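Initiator protein NS1 (Human bocavirus, PDB 4KW3) probably binds and nicks the viral replication origin through its N-terminal nuclease domain, and unwinds DNA with its helicase region, to start rolling-circle replication. Local coordinates at residues K21-Q26 and H167-A172; L34-A39 and P160-I165; V77-V82 and I103-E108; Q136-I141 and G182-I187. All blocks are in the same frame, centred on the assembly; numbering follows the deposited sequence.

Contact 1. Residues K21-Q26 and H167-A172; sequences KFPYPQ and HTLKKA
F22 carries its ring anti to the backbone N (chi1 -165°), and L169 sets CG anti to its own carbonyl carbon (chi1 -64°), so that ring tip and methyl tip arrive at the same place although neither CB starts out along the line between the segments. There L169 CD2 lies 4.0 Å from F22 CZ, the two side chains crossing at about a right angle and the methyl meeting the ring obliquely. The same methyl serves P23: L169 CD2 is also 4.0 Å from P23 CD. One leucine branch is thus wedged against two consecutive residues, and P23 CD itself leans over the rim of one face of the F22 ring. P23 is the centre of an inverse gamma turn, closed by the bond from Y24 N to F22 O at 2.7 Å; the turn kinks the chain just after strand 15-21, and the proline ring faces helix 160-177. One turn further along that helix, A172 CB reaches P23 CG at 4.5 Å, a looser touch. On the other flank T168 holds CG2 anti to its backbone N and rests this methyl 3.4 Å from P23 O. T168 OG1 bonds to D164 O within the helix; no hydrogen bond joins the helix segment to 21-26. Helix 134-149 adjoins both partners, with Y138 against P23 and with I145 and I146 against L169.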
# COMPACT_ATOMS: atom_id res chain seq x y z
N LYS A 21 3.81 8.22 2.14
CA LYS A 21 3.31 9.03 1.02
C LYS A 21 4.31 8.97 -0.13
O LYS A 21 5.48 9.30 0.06
CB LYS A 21 3.17 10.49 1.44
CG LYS A 21 1.77 10.97 1.71
CD LYS A 21 1.71 12.51 1.69
CE LYS A 21 2.34 13.15 2.94
NZ LYS A 21 1.35 13.59 3.97
N PHE A 22 3.88 8.55 -1.32
CA PHE A 22 4.77 8.60 -2.47
C PHE A 22 5.21 10.06 -2.77
O PHE A 22 4.39 10.93 -3.06
CB PHE A 22 4.09 7.97 -3.69
CG PHE A 22 5.04 7.65 -4.80
CD1 PHE A 22 5.38 8.61 -5.73
CD2 PHE A 22 5.61 6.40 -4.90
CE1 PHE A 22 6.27 8.33 -6.74
CE2 PHE A 22 6.50 6.11 -5.91
CZ PHE A 22 6.83 7.07 -6.83
N PRO A 23 6.51 10.34 -2.70
CA PRO A 23 6.90 11.75 -2.73
C PRO A 23 6.92 12.41 -4.13
O PRO A 23 7.95 12.95 -4.55
CB PRO A 23 8.31 11.74 -2.12
CG PRO A 23 8.83 10.31 -2.31
CD PRO A 23 7.67 9.43 -2.76
N TYR A 24 5.79 12.34 -4.83
CA TYR A 24 5.62 12.99 -6.14
C TYR A 24 4.24 13.64 -6.25
O TYR A 24 3.25 12.97 -6.54
CB TYR A 24 5.82 11.98 -7.27
CG TYR A 24 5.80 12.57 -8.67
CD1 TYR A 24 6.81 13.41 -9.12
CD2 TYR A 24 4.79 12.24 -9.56
CE1 TYR A 24 6.79 13.94 -10.40
CE2 TYR A 24 4.77 12.76 -10.84
CZ TYR A 24 5.77 13.60 -11.26
OH TYR A 24 5.72 14.11 -12.55
N PRO A 25 4.18 14.95 -6.02
CA PRO A 25 2.91 15.68 -5.96
C PRO A 25 2.07 15.59 -7.24
O PRO A 25 0.85 15.58 -7.16
CB PRO A 25 3.35 17.11 -5.68
CG PRO A 25 4.71 16.97 -5.01
CD PRO A 25 5.34 15.80 -5.70
N GLN A 26 2.73 15.52 -8.40
CA GLN A 26 2.03 15.49 -9.69
C GLN A 26 1.59 14.09 -10.12
O GLN A 26 1.26 13.88 -11.28
CB GLN A 26 2.91 16.09 -10.80
CG GLN A 26 3.36 17.53 -10.58
CD GLN A 26 4.53 17.66 -9.59
OE1 GLN A 26 5.11 16.66 -9.15
NE2 GLN A 26 4.86 18.89 -9.23
N HIS A 167 14.94 10.88 -9.98
CA HIS A 167 15.92 11.66 -9.25
C HIS A 167 15.29 12.29 -8.01
O HIS A 167 15.97 12.47 -6.99
CB HIS A 167 16.59 12.70 -10.15
CG HIS A 167 17.45 12.08 -11.21
ND1 HIS A 167 18.53 11.28 -10.92
CD2 HIS A 167 17.37 12.13 -12.56
CE1 HIS A 167 19.09 10.87 -12.04
NE2 HIS A 167 18.41 11.37 -13.06
N THR A 168 13.99 12.56 -8.08
CA THR A 168 13.22 12.97 -6.91
C THR A 168 13.27 11.90 -5.80
O THR A 168 13.48 12.21 -4.62
CB THR A 168 11.76 13.25 -7.29
OG1 THR A 168 11.70 14.32 -8.24
CG2 THR A 168 10.95 13.61 -6.06
N LEU A 169 13.09 10.65 -6.18
CA LEU A 169 13.20 9.52 -5.27
C LEU A 169 14.61 9.40 -4.66
O LEU A 169 14.75 9.16 -3.46
CB LEU A 169 12.82 8.23 -5.99
CG LEU A 169 11.37 8.15 -6.47
CD1 LEU A 169 11.18 6.93 -7.36
CD2 LEU A 169 10.41 8.10 -5.31
N LYS A 170 15.64 9.54 -5.49
CA LYS A 170 17.01 9.38 -5.03
C LYS A 170 17.40 10.49 -4.05
O LYS A 170 18.15 10.27 -3.11
CB LYS A 170 18.00 9.32 -6.20
CG LYS A 170 17.94 8.02 -7.03
CD LYS A 170 19.11 7.88 -8.00
CE LYS A 170 20.37 7.34 -7.33
NZ LYS A 170 20.21 5.89 -6.96
N LYS A 171 16.88 11.69 -4.28
CA LYS A 171 17.15 12.81 -3.40
C LYS A 171 16.47 12.58 -2.06
O LYS A 171 17.08 12.77 -0.99
CB LYS A 171 16.66 14.11 -4.05
CG LYS A 171 16.79 15.33 -3.18
CD LYS A 171 16.43 16.58 -3.97
CE LYS A 171 16.26 17.80 -3.07
NZ LYS A 171 14.94 17.80 -2.38
N ALA A 172 15.21 12.15 -2.12
CA ALA A 172 14.45 11.80 -0.93
C ALA A 172 15.17 10.72 -0.13
O ALA A 172 15.19 10.76 1.10
CB ALA A 172 13.05 11.32 -1.32

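Contact 2. Residues L34-A39 and P160-I165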
# COMPACT_ATOMS: atom_id res chain seq x y z
N LEU A 34 4.05 6.62 -13.67
CA LEU A 34 4.18 5.59 -12.65
C LEU A 34 3.87 4.22 -13.22
O LEU A 34 4.49 3.23 -12.81
CB LEU A 34 3.33 5.87 -11.39
CG LEU A 34 3.72 7.10 -10.58
CD1 LEU A 34 2.93 7.18 -9.29
CD2 LEU A 34 5.22 7.15 -10.31
N HIS A 35 2.94 4.16 -14.18
CA HIS A 35 2.61 2.89 -14.84
C HIS A 35 3.89 2.29 -15.39
O HIS A 35 4.12 1.08 -15.25
CB HIS A 35 1.60 3.05 -15.99
CG HIS A 35 0.27 3.61 -15.58
ND1 HIS A 35 -0.61 4.17 -16.48
CD2 HIS A 35 -0.32 3.71 -14.37
CE1 HIS A 35 -1.68 4.59 -15.84
NE2 HIS A 35 -1.53 4.33 -14.56
N ALA A 36 4.72 3.13 -16.01
CA ALA A 36 5.93 2.67 -16.67
C ALA A 36 7.05 2.35 -15.67
O ALA A 36 7.70 1.29 -15.76
CB ALA A 36 6.39 3.70 -17.70
N LEU A 37 7.28 3.27 -14.73
CA LEU A 37 8.34 3.12 -13.73
C LEU A 37 8.10 1.93 -12.78
O LEU A 37 9.05 1.24 -12.40
CB LEU A 37 8.54 4.42 -12.96
CG LEU A 37 9.25 5.59 -13.67
CD1 LEU A 37 9.12 6.89 -12.86
CD2 LEU A 37 10.72 5.28 -13.94
N LEU A 38 6.85 1.71 -12.38
CA LEU A 38 6.54 0.67 -11.40
C LEU A 38 5.91 -0.60 -11.98
O LEU A 38 6.05 -1.68 -11.40
CB LEU A 38 5.61 1.22 -10.30
CG LEU A 38 6.11 2.47 -9.59
CD1 LEU A 38 5.13 2.87 -8.51
CD2 LEU A 38 7.51 2.26 -9.03
N ALA A 39 5.23 -0.47 -13.11
CA ALA A 39 4.44 -1.58 -13.64
C ALA A 39 4.63 -1.70 -15.14
O ALA A 39 3.66 -1.77 -15.92
CB ALA A 39 2.96 -1.37 -13.31
N PRO A 160 12.25 11.88 -20.20
CA PRO A 160 12.67 12.96 -19.30
C PRO A 160 11.84 13.09 -18.02
O PRO A 160 12.43 13.15 -16.94
CB PRO A 160 12.51 14.22 -20.16
CG PRO A 160 12.70 13.74 -21.54
CD PRO A 160 12.12 12.35 -21.60
N GLU A 161 10.52 13.12 -18.13
CA GLU A 161 9.67 13.19 -16.95
C GLU A 161 9.84 11.99 -16.02
O GLU A 161 9.76 12.13 -14.80
CB GLU A 161 8.21 13.35 -17.34
CG GLU A 161 7.80 14.79 -17.43
CD GLU A 161 6.57 14.97 -18.28
OE1 GLU A 161 6.46 14.26 -19.31
OE2 GLU A 161 5.73 15.81 -17.93
N GLU A 162 10.04 10.81 -16.60
CA GLU A 162 10.30 9.60 -15.82
C GLU A 162 11.59 9.75 -15.02
O GLU A 162 11.68 9.33 -13.87
CB GLU A 162 10.36 8.37 -16.71
CG GLU A 162 9.12 8.12 -17.55
CD GLU A 162 9.31 6.97 -18.53
OE1 GLU A 162 10.43 6.82 -19.08
OE2 GLU A 162 8.35 6.19 -18.74
N ALA A 163 12.60 10.35 -15.65
CA ALA A 163 13.89 10.57 -15.01
C ALA A 163 13.78 11.60 -13.88
O ALA A 163 14.49 11.53 -12.88
CB ALA A 163 14.91 11.00 -16.04
N ASP A 164 12.89 12.57 -14.05
CA ASP A 164 12.63 13.55 -13.01
C ASP A 164 12.13 12.91 -11.71
O ASP A 164 12.62 13.20 -10.62
CB ASP A 164 11.62 14.57 -13.52
CG ASP A 164 11.18 15.54 -12.45
OD1 ASP A 164 12.00 16.40 -12.06
OD2 ASP A 164 10.01 15.44 -12.01
N ILE A 165 11.16 12.00 -11.84
CA ILE A 165 10.64 11.25 -10.71
C ILE A 165 11.74 10.43 -10.04
O ILE A 165 11.87 10.42 -8.82
CB ILE A 165 9.49 10.32 -11.17
CG1 ILE A 165 8.29 11.15 -11.63
CG2 ILE A 165 9.10 9.33 -10.06
CD1 ILE A 165 7.21 10.35 -12.29
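Helix 34-38 crosses helix 160-165 at -65°, the axes of these short segments 10.4 Å apart at closest approach, and the nearest pair of CA atoms, those of L37 and E162, is separated by 7.1 Å. L37 is at the centre of the contact. With CG anti to the carbonyl carbon (chi1 -74°) it sends its fork between two positions one turn apart on the facing helix: L37 CD1 lies 3.7 Å from I165 CG2 and equally near the carbonyl oxygen of E162, while L37 CD2 comes up to E162 CB at 4.2 Å. I165 places CG2 anti to its backbone N and meets the leucine obliquely; its other branch runs on to L34, where I165 CD1 and L34 CD2 are 4.3 Å apart. This is helix-to-helix packing in the peripheral helical layer of the nuclease domain; the centre of the contact lies about 18 Å from that of the chain. E162 extends fully beyond CG, crosses L37 obliquely and reaches A36, the methyl A36 CB lying 3.3 Å from E162 OE2. The carboxylate, although buried, is not left to apolar neighbours: E162 OE1 accepts a hydrogen bond from E159 N, just before its helix begins, and forms a salt bridge with R156, which would be expected to favour the ionised form. L33, on helix 31-38, touches both E162 and I165.

Contact 3. Residues V77-V82 and I103-E108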
# COMPACT_ATOMS: atom_id res chain seq x y z
N VAL A 77 2.28 -3.10 -7.17
CA VAL A 77 3.74 -3.15 -7.11
C VAL A 77 4.27 -2.29 -5.95
O VAL A 77 5.14 -2.74 -5.19
CB VAL A 77 4.35 -2.67 -8.44
CG1 VAL A 77 5.90 -2.66 -8.37
CG2 VAL A 77 3.88 -3.56 -9.56
N LEU A 78 3.75 -1.08 -5.83
CA LEU A 78 4.12 -0.16 -4.75
C LEU A 78 3.93 -0.88 -3.42
O LEU A 78 4.78 -0.84 -2.52
CB LEU A 78 3.24 1.09 -4.78
CG LEU A 78 3.55 2.05 -3.62
CD1 LEU A 78 5.02 2.44 -3.64
CD2 LEU A 78 2.66 3.28 -3.63
N CYS A 79 2.79 -1.54 -3.33
CA CYS A 79 2.42 -2.27 -2.14
C CYS A 79 3.40 -3.43 -1.84
O CYS A 79 3.77 -3.63 -0.69
CB CYS A 79 0.98 -2.75 -2.30
SG CYS A 79 0.27 -3.48 -0.85
N LYS A 80 3.82 -4.19 -2.85
CA LYS A 80 4.84 -5.23 -2.65
C LYS A 80 6.19 -4.63 -2.23
O LYS A 80 6.90 -5.20 -1.41
CB LYS A 80 5.03 -6.07 -3.91
CG LYS A 80 3.78 -6.82 -4.37
CD LYS A 80 3.98 -7.44 -5.75
CE LYS A 80 2.68 -7.93 -6.34
NZ LYS A 80 2.91 -8.56 -7.68
N ALA A 81 6.53 -3.49 -2.83
CA ALA A 81 7.78 -2.80 -2.52
C ALA A 81 7.83 -2.44 -1.03
O ALA A 81 8.81 -2.75 -0.34
CB ALA A 81 7.91 -1.55 -3.39
N VAL A 82 6.77 -1.79 -0.56
CA VAL A 82 6.66 -1.40 0.83
C VAL A 82 6.72 -2.61 1.77
O VAL A 82 7.42 -2.58 2.79
CB VAL A 82 5.37 -0.57 1.08
CG1 VAL A 82 5.14 -0.34 2.55
CG2 VAL A 82 5.45 0.77 0.36
N ILE A 103 2.89 -8.51 9.24
CA ILE A 103 2.87 -7.31 8.42
C ILE A 103 1.64 -7.26 7.52
O ILE A 103 1.38 -8.20 6.76
CB ILE A 103 4.14 -7.23 7.53
CG1 ILE A 103 5.41 -7.22 8.39
CG2 ILE A 103 4.09 -6.00 6.60
CD1 ILE A 103 6.65 -7.56 7.64
N ILE A 104 0.88 -6.17 7.61
CA ILE A 104 -0.14 -5.86 6.61
C ILE A 104 0.24 -4.56 5.90
O ILE A 104 0.67 -3.59 6.55
CB ILE A 104 -1.52 -5.74 7.22
CG1 ILE A 104 -1.95 -7.09 7.83
CG2 ILE A 104 -2.53 -5.23 6.16
CD1 ILE A 104 -3.16 -7.00 8.79
N VAL A 105 0.10 -4.54 4.57
CA VAL A 105 0.34 -3.34 3.78
C VAL A 105 -0.83 -3.15 2.83
O VAL A 105 -1.33 -4.11 2.23
CB VAL A 105 1.70 -3.37 2.98
CG1 VAL A 105 1.85 -2.16 2.07
CG2 VAL A 105 2.89 -3.42 3.90
N GLN A 106 -1.30 -1.91 2.74
CA GLN A 106 -2.36 -1.56 1.80
C GLN A 106 -2.05 -0.23 1.12
O GLN A 106 -1.89 0.80 1.77
CB GLN A 106 -3.70 -1.48 2.52
CG GLN A 106 -4.88 -1.14 1.61
CD GLN A 106 -6.21 -1.46 2.27
OE1 GLN A 106 -6.54 -2.63 2.50
NE2 GLN A 106 -6.99 -0.42 2.58
N SER A 107 -1.99 -0.26 -0.21
CA SER A 107 -1.81 0.94 -1.02
C SER A 107 -3.16 1.56 -1.39
O SER A 107 -4.15 0.85 -1.54
CB SER A 107 -1.01 0.60 -2.28
OG SER A 107 -1.61 -0.48 -2.97
N GLU A 108 -3.20 2.88 -1.52
CA GLU A 108 -4.44 3.58 -1.80
C GLU A 108 -4.17 4.79 -2.68
O GLU A 108 -3.28 5.58 -2.41
CB GLU A 108 -5.11 4.02 -0.50
CG GLU A 108 -6.13 5.17 -0.64
CD GLU A 108 -6.78 5.55 0.70
OE1 GLU A 108 -6.53 4.86 1.71
OE2 GLU A 108 -7.54 6.55 0.74
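C79 turns SG anti to its backbone N (chi1 -172°), which lays the sulfur across strand 103-108 rather than along the helix. C79 SG then sits 3.6 Å from V105 CG1 and 3.5 Å from V105 O, touching the valine's side chain and its backbone together. V105 holds CG1 anti to its own N, and this single methyl is shared: beyond the sulfur, V105 CG1 meets V82 CG1 at 3.8 Å, one helical turn on, with the two valines crossing obliquely. S107 adopts the crowded rotamer, OG between backbone N and carbonyl carbon (chi1 53°), bringing S107 OG to 3.5 Å from C79 CB. That hydroxyl is bonded to G75 O, at the start of helix 74-94, so the serine also ties strand to helix by a polar link. The segment axes pass 7.6 Å apart at 147°, roughly antiparallel but clearly skewed. V105 and S107 face the helix, whereas the CB atoms of Q106 and E108 point away from it; E108 lies against H115. A helix backing the central strand that brings the predicted acidic metal ligand E108 to the opposite side, where strand 114-122 carries the predicted ligands H115 and H117, is consistent with the HUH-type Rep nuclease fold.

Contact 4. Residues Q136-I141 and G182-I187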
# COMPACT_ATOMS: atom_id res chain seq x y z
N GLN A 136 14.48 5.83 8.65
CA GLN A 136 15.09 4.58 8.24
C GLN A 136 14.11 3.78 7.39
O GLN A 136 14.46 3.28 6.32
CB GLN A 136 15.50 3.79 9.49
CG GLN A 136 16.11 2.44 9.25
CD GLN A 136 16.18 1.59 10.52
OE1 GLN A 136 15.59 1.94 11.55
NE2 GLN A 136 16.94 0.51 10.46
N PHE A 137 12.87 3.68 7.87
CA PHE A 137 11.82 2.94 7.20
C PHE A 137 11.56 3.58 5.83
O PHE A 137 11.48 2.88 4.82
CB PHE A 137 10.54 2.94 8.04
CG PHE A 137 9.56 1.84 7.70
CD1 PHE A 137 9.77 1.01 6.60
CD2 PHE A 137 8.43 1.64 8.48
CE1 PHE A 137 8.87 -0.01 6.28
CE2 PHE A 137 7.51 0.65 8.16
CZ PHE A 137 7.74 -0.19 7.07
N TYR A 138 11.46 4.90 5.83
CA TYR A 138 11.29 5.69 4.61
C TYR A 138 12.39 5.38 3.59
O TYR A 138 12.10 5.21 2.40
CB TYR A 138 11.33 7.18 4.95
CG TYR A 138 10.93 8.12 3.82
CD1 TYR A 138 9.79 7.89 3.07
CD2 TYR A 138 11.69 9.25 3.54
CE1 TYR A 138 9.41 8.76 2.04
CE2 TYR A 138 11.33 10.12 2.53
CZ TYR A 138 10.19 9.86 1.77
OH TYR A 138 9.85 10.74 0.77
N GLY A 139 13.63 5.30 4.05
CA GLY A 139 14.75 5.06 3.16
C GLY A 139 14.76 3.67 2.57
O GLY A 139 15.03 3.48 1.39
N LEU A 140 14.44 2.68 3.39
CA LEU A 140 14.30 1.32 2.93
C LEU A 140 13.19 1.21 1.88
O LEU A 140 13.32 0.48 0.90
CB LEU A 140 14.01 0.41 4.11
CG LEU A 140 15.11 0.29 5.17
CD1 LEU A 140 14.62 -0.60 6.31
CD2 LEU A 140 16.36 -0.27 4.56
N ILE A 141 12.08 1.93 2.09
CA ILE A 141 10.96 1.89 1.15
C ILE A 141 11.40 2.47 -0.17
O ILE A 141 11.14 1.89 -1.22
CB ILE A 141 9.73 2.65 1.65
CG1 ILE A 141 8.99 1.82 2.71
CG2 ILE A 141 8.78 2.96 0.50
CD1 ILE A 141 7.92 2.60 3.47
N GLY A 182 10.38 14.56 5.15
CA GLY A 182 9.50 15.53 4.52
C GLY A 182 8.04 15.34 4.86
O GLY A 182 7.18 15.87 4.18
N GLY A 183 7.75 14.59 5.92
CA GLY A 183 6.38 14.29 6.28
C GLY A 183 5.76 13.12 5.53
O GLY A 183 4.59 12.80 5.72
N ASN A 184 6.56 12.47 4.68
CA ASN A 184 6.10 11.38 3.83
C ASN A 184 6.21 10.01 4.47
O ASN A 184 5.94 8.99 3.84
CB ASN A 184 6.86 11.39 2.52
CG ASN A 184 6.74 12.70 1.81
OD1 ASN A 184 5.65 13.09 1.41
ND2 ASN A 184 7.84 13.41 1.68
N MET A 185 6.67 9.99 5.71
CA MET A 185 6.67 8.75 6.48
C MET A 185 6.27 9.13 7.91
O MET A 185 7.02 9.82 8.61
CB MET A 185 8.05 8.07 6.46
CG MET A 185 8.01 6.65 6.97
SD MET A 185 6.84 5.69 5.99
CE MET A 185 6.95 4.10 6.73
N GLN A 186 5.08 8.72 8.32
CA GLN A 186 4.60 9.11 9.65
C GLN A 186 4.05 7.92 10.38
O GLN A 186 3.55 6.98 9.76
CB GLN A 186 3.56 10.23 9.55
CG GLN A 186 4.15 11.51 8.95
CD GLN A 186 3.23 12.70 9.10
OE1 GLN A 186 2.81 13.02 10.20
NE2 GLN A 186 2.92 13.35 7.99
N ILE A 187 4.20 7.93 11.71
CA ILE A 187 3.58 6.90 12.53
C ILE A 187 2.20 7.42 13.01
O ILE A 187 2.06 8.59 13.33
CB ILE A 187 4.50 6.53 13.72
CG1 ILE A 187 3.98 5.30 14.47
CG2 ILE A 187 4.71 7.70 14.69
CD1 ILE A 187 5.07 4.59 15.28
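M185 provides the tight half of this contact. Its CG is anti to the backbone N and the chain then bends at chi2 (58°), which swings the terminal methyl onto one face of the F137 ring. M185 CE lies 3.8 Å from the ring centroid, 28° off the normal, a CH-pi contact displaced toward the rim; its nearest ring atom is F137 CD2, at 3.4 Å. The sulfur stands further back and oblique to the ring, a Met-aromatic contact. I141 closes in from a helical turn later, with I141 CD1 3.7 Å from M185 CE, so the methyl sits in the corner formed by the aromatic face and the aliphatic tip. Y138 and M185 slide past one another in opposite senses, their CB atoms 3.7 Å apart. Toward the Y138 hydroxyl the contact becomes looser and more exposed: Y138 and N184 run side by side, ring and amide planes 25° apart, with Y138 OH 3.5 Å from N184 CB. The amide ND2 is bonded to T181 O. Beyond lie the partly exposed G183 and the exposed Q186, where Q186 NE2 donates to a lone pair of G183 O (2.9 Å). Strand 185-191 pairs with strand 15-21, whose Y18 meets F137 edge-to-face and whose F20 touches Y138 and I141; helix 134-149 thus lies on the sheet, with helix 74-94 beside F137 and helix 160-177 against Y138.

From the N terminus, the chain leaves strand 15-21 at 21-26 and returns in helix 160-177 to close contact 1, the longest loop. Contact 2 is nested within it and uses the same helix nearer its start; F22 CZ and L34 CD2, 3.8 Å apart, join the two. Contact 3 is a short closure nested inside both, from helix 74-94 to strand 101-109. Contact 4 opens later, in series with contact 3, but its segments alternate with those of contacts 1 and 2, so it crosses both. K21 N and N184 O, 2.8 Å apart in a probable hydrogen bond, connect contacts 1 and 4. V82 and I141 link helices 74-94 and 134-149, joining contacts 3 and 4 beside the shared sheet.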